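Local coordinates for protein nucleoporin NUP145 (Chaetomium thermophilum, PDB 5HB6) that probably serves as a structural component of the nuclear pore complex and docks transport factors, this piece being its autoproteolytic Nup98-type domain, at residues S7-A10 against D11-R14; N17-Q20 against R21-V25. The protein carries 1 engineered substitution. All coordinates share one frame; numbering follows the deposited sequence. Where two conformers were deposited one is given.

Interaction 1. Residues S7-A10 against D11-R14. With SO4 (sulfate ion), chain D.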
ATOM      1  N   SER A   7       3.714  -9.662  -5.081  0.77 11.21           N
ATOM      2  CA  SER A   7       3.135 -10.299  -6.259  0.77 13.15           C
ATOM      3  C   SER A   7       3.261  -9.332  -7.427  0.77 11.73           C
ATOM      4  O   SER A   7       2.927  -8.160  -7.281  0.77 12.17           O
ATOM      5  CB  SER A   7       1.656 -10.595  -6.006  0.77 15.80           C
ATOM      6  OG  SER A   7       1.090 -11.274  -7.106  0.77 16.18           O
ATOM      7  N   PRO A   8       3.765  -9.760  -8.576  1.00 13.85           N
ATOM      8  CA  PRO A   8       4.494 -11.007  -8.824  1.00 13.80           C
ATOM      9  C   PRO A   8       5.624 -11.211  -7.822  1.00 14.65           C
ATOM     10  O   PRO A   8       6.103 -10.238  -7.218  1.00 15.12           O
ATOM     11  CB  PRO A   8       5.076 -10.795 -10.235  1.00 14.99           C
ATOM     12  CG  PRO A   8       4.206  -9.777 -10.872  1.00 15.72           C
ATOM     13  CD  PRO A   8       3.821  -8.857  -9.734  1.00 14.64           C
ATOM     14  N   THR A   9       5.970 -12.467  -7.577  1.00 15.51           N
ATOM     15  CA  THR A   9       6.991 -12.767  -6.593  1.00 17.31           C
ATOM     16  C   THR A   9       8.339 -12.251  -7.066  1.00 16.16           C
ATOM     17  O   THR A   9       8.572 -12.043  -8.266  1.00 17.13           O
ATOM     18  CB  THR A   9       7.092 -14.271  -6.342  1.00 18.83           C
ATOM     19  OG1 THR A   9       7.534 -14.926  -7.540  1.00 19.28           O
ATOM     20  CG2 THR A   9       5.767 -14.841  -5.878  1.00 19.90           C
ATOM     21  N   ALA A  10       9.279 -12.137  -6.119  1.00 17.34           N
ATOM     22  CA  ALA A  10      10.640 -11.771  -6.486  1.00 18.47           C
ATOM     23  C   ALA A  10      11.207 -12.729  -7.529  1.00 19.01           C
ATOM     24  O   ALA A  10      11.856 -12.296  -8.496  1.00 19.47           O
ATOM     25  CB  ALA A  10      11.517 -11.741  -5.239  1.00 19.97           C
ATOM     26  N   ASP A  11      10.928 -14.029  -7.387  1.00 20.54           N
ATOM     27  CA  ASP A  11      11.410 -15.001  -8.377  1.00 23.64           C
ATOM     28  C   ASP A  11      10.757 -14.798  -9.744  1.00 20.81           C
ATOM     29  O   ASP A  11      11.431 -14.916 -10.780  1.00 21.64           O
ATOM     30  CB  ASP A  11      11.179 -16.429  -7.873  1.00 29.93           C
ATOM     31  CG  ASP A  11      12.201 -16.867  -6.818  1.00 35.51           C
ATOM     32  OD1 ASP A  11      13.278 -16.234  -6.694  1.00 36.57           O
ATOM     33  OD2 ASP A  11      11.939 -17.874  -6.127  1.00 38.63           O
ATOM     34  N   ASP A  12       9.451 -14.487  -9.769  1.00 19.85           N
ATOM     35  CA  ASP A  12       8.769 -14.169 -11.020  1.00 19.60           C
ATOM     36  C   ASP A  12       9.446 -12.984 -11.694  1.00 17.39           C
ATOM     37  O   ASP A  12       9.635 -12.962 -12.911  1.00 18.32           O
ATOM     38  CB  ASP A  12       7.313 -13.730 -10.762  1.00 21.55           C
ATOM     39  CG  ASP A  12       6.346 -14.851 -10.316  1.00 23.27           C
ATOM     40  OD1 ASP A  12       6.608 -16.054 -10.588  1.00 23.30           O
ATOM     41  OD2 ASP A  12       5.259 -14.463  -9.721  1.00 22.99           O
ATOM     42  N   ILE A  13       9.766 -11.952 -10.913  1.00 17.04           N
ATOM     43  CA  ILE A  13      10.318 -10.725 -11.481  1.00 17.71           C
ATOM     44  C   ILE A  13      11.735 -10.966 -11.988  1.00 18.94           C
ATOM     45  O   ILE A  13      12.124 -10.481 -13.062  1.00 19.35           O
ATOM     46  CB  ILE A  13      10.253  -9.603 -10.432  1.00 17.61           C
ATOM     47  CG1 ILE A  13       8.787  -9.284 -10.102  1.00 16.61           C
ATOM     48  CG2 ILE A  13      10.962  -8.353 -10.943  1.00 19.98           C
ATOM     49  CD1 ILE A  13       8.619  -8.527  -8.808  1.00 17.39           C
ATOM     50  N   ARG A  14      12.515 -11.752 -11.248  1.00 19.26           N
ATOM     51  CA  ARG A  14      13.868 -12.070 -11.691  1.00 21.66           C
ATOM     52  C   ARG A  14      13.863 -12.846 -13.001  1.00 21.84           C
ATOM     53  O   ARG A  14      14.823 -12.776 -13.791  1.00 23.98           O
ATOM     54  CB  ARG A  14      14.567 -12.869 -10.594  1.00 22.49           C
ATOM     55  CG  ARG A  14      15.007 -12.007  -9.432  1.00 23.98           C
ATOM     56  CD  ARG A  14      15.348 -12.830  -8.198  1.00 26.57           C
ATOM     57  NE  ARG A  14      15.624 -11.948  -7.070  1.00 28.31           N
ATOM     58  CZ  ARG A  14      15.324 -12.220  -5.806  1.00 30.51           C
ATOM     59  NH1 ARG A  14      14.741 -13.363  -5.474  1.00 31.42           N
ATOM     60  NH2 ARG A  14      15.614 -11.338  -4.865  1.00 31.56           N
TER
HETATM   61  S   SO4 D1102      17.391  -8.593  -7.151  1.00 34.39           S
HETATM   62  O1  SO4 D1102      16.623  -7.348  -7.246  1.00 33.93           O
HETATM   63  O2  SO4 D1102      17.054  -9.443  -8.292  1.00 35.68           O
HETATM   64  O3  SO4 D1102      17.090  -9.242  -5.874  1.00 34.64           O
HETATM   65  O4  SO4 D1102      18.817  -8.288  -7.184  1.00 34.72           O

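Interaction 2. Residues N17-Q20 against R21-V25. With SO4 (sulfate ion), chain D.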
ATOM      1  N   ASN A  17      12.280 -10.686 -18.613  1.00 25.01           N
ATOM      2  CA  ASN A  17      13.335 -10.118 -19.441  1.00 28.64           C
ATOM      3  C   ASN A  17      13.495  -8.628 -19.142  1.00 29.01           C
ATOM      4  O   ASN A  17      12.816  -8.056 -18.282  1.00 28.46           O
ATOM      5  CB  ASN A  17      13.120 -10.438 -20.925  1.00 32.02           C
ATOM      6  CG  ASN A  17      11.848  -9.828 -21.497  1.00 34.83           C
ATOM      7  OD1 ASN A  17      11.401  -8.757 -21.087  1.00 33.88           O
ATOM      8  ND2 ASN A  17      11.259 -10.519 -22.462  1.00 37.35           N
ATOM      9  N   ARG A  18      14.418  -7.984 -19.851  1.00 30.15           N
ATOM     10  CA  ARG A  18      14.805  -6.618 -19.506  1.00 31.71           C
ATOM     11  C   ARG A  18      13.708  -5.611 -19.810  1.00 32.63           C
ATOM     12  O   ARG A  18      13.570  -4.620 -19.090  1.00 33.97           O
ATOM     13  CB  ARG A  18      16.071  -6.251 -20.271  1.00 33.00           C
ATOM     14  CG  ARG A  18      17.275  -7.024 -19.820  1.00 34.11           C
ATOM     15  CD  ARG A  18      18.395  -6.884 -20.798  1.00 35.95           C
ATOM     16  NE  ARG A  18      19.658  -7.265 -20.186  1.00 35.95           N
ATOM     17  CZ  ARG A  18      20.847  -6.975 -20.697  1.00 36.18           C
ATOM     18  NH1 ARG A  18      20.942  -6.317 -21.855  1.00 35.48           N
ATOM     19  NH2 ARG A  18      21.945  -7.348 -20.051  1.00 36.51           N
ATOM     20  N   MET A  19      12.934  -5.830 -20.869  1.00 33.75           N
ATOM     21  CA  MET A  19      11.818  -4.934 -21.149  1.00 36.23           C
ATOM     22  C   MET A  19      10.698  -5.122 -20.139  1.00 34.79           C
ATOM     23  O   MET A  19      10.062  -4.143 -19.733  1.00 36.14           O
ATOM     24  CB  MET A  19      11.319  -5.160 -22.576  1.00 40.34           C
ATOM     25  CG  MET A  19      12.409  -5.018 -23.632  1.00 44.46           C
ATOM     26  SD  MET A  19      13.353  -3.476 -23.486  1.00 48.46           S
ATOM     27  CE  MET A  19      12.071  -2.254 -23.808  1.00 47.94           C
ATOM     28  N   GLN A  20      10.457  -6.365 -19.711  1.00 31.92           N
ATOM     29  CA  GLN A  20       9.366  -6.657 -18.786  1.00 29.94           C
ATOM     30  C   GLN A  20       9.634  -6.104 -17.386  1.00 26.48           C
ATOM     31  O   GLN A  20       8.729  -5.552 -16.753  1.00 25.77           O
ATOM     32  CB  GLN A  20       9.154  -8.164 -18.721  1.00 31.94           C
ATOM     33  CG  GLN A  20       8.553  -8.751 -19.980  1.00 35.01           C
ATOM     34  CD  GLN A  20       8.709 -10.265 -20.064  1.00 37.58           C
ATOM     35  OE1 GLN A  20       9.579 -10.860 -19.423  1.00 38.71           O
ATOM     36  NE2 GLN A  20       7.863 -10.894 -20.867  1.00 38.64           N
ATOM     37  N   ARG A  21      10.865  -6.233 -16.884  1.00 25.31           N
ATOM     38  CA  ARG A  21      11.148  -5.805 -15.519  1.00 24.30           C
ATOM     39  C   ARG A  21      11.065  -4.290 -15.358  1.00 24.31           C
ATOM     40  O   ARG A  21      10.907  -3.806 -14.232  1.00 23.15           O
ATOM     41  CB  ARG A  21      12.504  -6.347 -15.052  1.00 25.30           C
ATOM     42  CG  ARG A  21      12.809  -6.045 -13.588  1.00 26.62           C
ATOM     43  CD  ARG A  21      13.928  -6.904 -12.978  1.00 29.96           C
ATOM     44  NE  ARG A  21      14.254  -6.419 -11.632  1.00 32.54           N
ATOM     45  CZ  ARG A  21      14.982  -7.070 -10.731  1.00 34.28           C
ATOM     46  NH1 ARG A  21      15.473  -8.274 -10.999  1.00 34.58           N
ATOM     47  NH2 ARG A  21      15.211  -6.512  -9.550  1.00 34.76           N
ATOM     48  N   GLN A  22      11.135  -3.538 -16.456  1.00 25.17           N
ATOM     49  CA  GLN A  22      10.967  -2.089 -16.430  1.00 27.12           C
ATOM     50  C   GLN A  22       9.507  -1.660 -16.388  1.00 26.69           C
ATOM     51  O   GLN A  22       9.246  -0.465 -16.246  1.00 27.69           O
ATOM     52  CB  GLN A  22      11.666  -1.450 -17.637  1.00 30.48           C
ATOM     53  CG  GLN A  22      13.174  -1.500 -17.507  1.00 35.04           C
ATOM     54  CD  GLN A  22      13.908  -0.837 -18.645  1.00 40.53           C
ATOM     55  OE1 GLN A  22      13.307  -0.226 -19.525  1.00 42.95           O
ATOM     56  NE2 GLN A  22      15.230  -0.957 -18.629  1.00 42.80           N
ATOM     57  N   ARG A  23       8.568  -2.590 -16.505  1.00 25.81           N
ATOM     58  CA  ARG A  23       7.150  -2.245 -16.567  1.00 26.34           C
ATOM     59  C   ARG A  23       6.325  -3.378 -15.958  1.00 23.07           C
ATOM     60  O   ARG A  23       5.491  -4.013 -16.609  1.00 24.54           O
ATOM     61  CB  ARG A  23       6.743  -1.969 -18.013  1.00 31.16           C
ATOM     62  CG  ARG A  23       7.135  -3.081 -18.951  1.00 35.71           C
ATOM     63  CD  ARG A  23       6.688  -2.850 -20.392  1.00 39.70           C
ATOM     64  NE  ARG A  23       7.506  -3.613 -21.335  1.00 42.30           N
ATOM     65  CZ  ARG A  23       7.387  -4.920 -21.581  1.00 43.27           C
ATOM     66  NH1 ARG A  23       6.476  -5.648 -20.953  1.00 43.61           N
ATOM     67  NH2 ARG A  23       8.189  -5.503 -22.466  1.00 43.20           N
ATOM     68  N   VAL A  24       6.553  -3.653 -14.677  1.00 18.41           N
ATOM     69  CA  VAL A  24       5.833  -4.715 -13.982  1.00 16.30           C
ATOM     70  C   VAL A  24       4.429  -4.209 -13.665  1.00 15.12           C
ATOM     71  O   VAL A  24       4.271  -3.194 -12.981  1.00 16.63           O
ATOM     72  CB  VAL A  24       6.567  -5.126 -12.694  1.00 16.35           C
ATOM     73  CG1 VAL A  24       5.776  -6.199 -11.965  1.00 16.04           C
ATOM     74  CG2 VAL A  24       7.977  -5.580 -13.038  1.00 17.72           C
ATOM     75  N   VAL A  25       3.422  -4.945 -14.128  1.00 15.80           N
ATOM     76  CA  VAL A  25       2.014  -4.597 -13.959  1.00 16.57           C
ATOM     77  C   VAL A  25       1.453  -5.379 -12.783  1.00 16.34           C
ATOM     78  O   VAL A  25       1.758  -6.567 -12.603  1.00 17.37           O
ATOM     79  CB  VAL A  25       1.236  -4.919 -15.251  1.00 17.44           C
ATOM     80  CG1 VAL A  25      -0.258  -4.715 -15.070  1.00 17.50           C
ATOM     81  CG2 VAL A  25       1.752  -4.064 -16.402  1.00 20.09           C
TER
HETATM   82  S   SO4 D1102      17.391  -8.593  -7.151  1.00 34.39           S
HETATM   83  O1  SO4 D1102      16.623  -7.348  -7.246  1.00 33.93           O
HETATM   84  O2  SO4 D1102      17.054  -9.443  -8.292  1.00 35.68           O
HETATM   85  O3  SO4 D1102      17.090  -9.242  -5.874  1.00 34.64           O
HETATM   86  O4  SO4 D1102      18.817  -8.288  -7.184  1.00 34.72           O

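Interaction 1. Residues S7-A10 against D11-R14
Thr9 and Asp12 hold each other through a capping box at the start of helix 10-14. Asp12 N gives its hydrogen to Thr9 OG1 at 3.0 Å, and Thr9 N returns a bond to Asp12 OD2, also 3.0 Å long, coming from above the carboxylate plane. Thr9 OG1 sits between its backbone N and carbonyl carbon (chi1 65°), which turns the hydroxyl to face the first turn. Backbone bonds follow, from Ile13 N to Thr9 O and from Arg14 N to Ala10 O.

Pro8, which follows a cis peptide bond, sets CB against Ile13 CG1 at 4.0 Å, while the buried Ile13 also leans on Phe27, Leu45 and Leu50. Cutting Ile13 back to an alanine would probably take the apolar contact away from Pro8 CB and open a gap toward those residues.

Ala10 CB lies over one face of the Arg14 guanidinium, 3.6 Å from NH1, and Asp11 OD1 forms a salt bridge with NH1 at its edge, through a weak hydrogen bond of 3.4 Å. Arg14 NE donates to sulfate O2 (3.1 Å) and NH2 to O3 (2.8 Å); NH2 also pairs with Asp51. Carboxylates and sulfate probably offset the arginine's charge and fix its rotation.

Interaction 2. Residues N17-Q20 against R21-V25
Asn17 O accepts from Arg21 N at 3.0 Å, the i to i+4 backbone bond across the first turn of the short helix 18-21. Asn17 is also its N-cap: OD1 takes the hydrogen of Gln20 N at 2.9 Å, nearly in line with the amide C=O, and Gln20 OE1 answers by accepting from Asn17 N at 2.8 Å. This reciprocal pair is a capping box. At Arg18 the carbonyl O meets the aliphatic CG of Gln22, 3.5 Å away.

Met19 is met by the guanidinium of Arg23, whose NH2 comes within 3.2 Å of Met19 CB. A chi1 of 52° swings Arg23 CG back over its own backbone, and the extended chain beyond sets one guanidinium face over Met19 O, 3.1 Å from NE but at an angle too poor to hydrogen-bond.

The Gln20 side chain crosses that of Arg23 at a slant, CG nearest NH1, with the amide and guanidinium planes 81° apart, and Gln20 O accepts from Arg23 N at 3.0 Å. From the next residue, Arg21, an extended side chain leads away to the sulfate, where NH2 donates to O1 at 2.8 Å and NH1 weakly to O2, while NE is held by Leu45 O.

In the fold
From the N terminus, strand 4-7, an outermost strand of the six-stranded antiparallel sheet, runs into interaction 1, which closes the first turn of helix 10-14. A short connection then leads to interaction 2, which spans the short helix 18-21 and the start of the loop heading for strand 28-31, the neighbour of strand 4-7 in the sheet. The two contacts are in series, neither nesting nor crossing, with centres about 11 Å apart. They meet where Ile13 CG2 packs on Arg21 CD at 3.9 Å and Pro8 CD on Val24 CG1. One sulfate, probably from the crystallisation liquor, bridges Arg14 and Arg21, and Leu50 N joins them, tying both helices to the loop around Leu45 and Leu50.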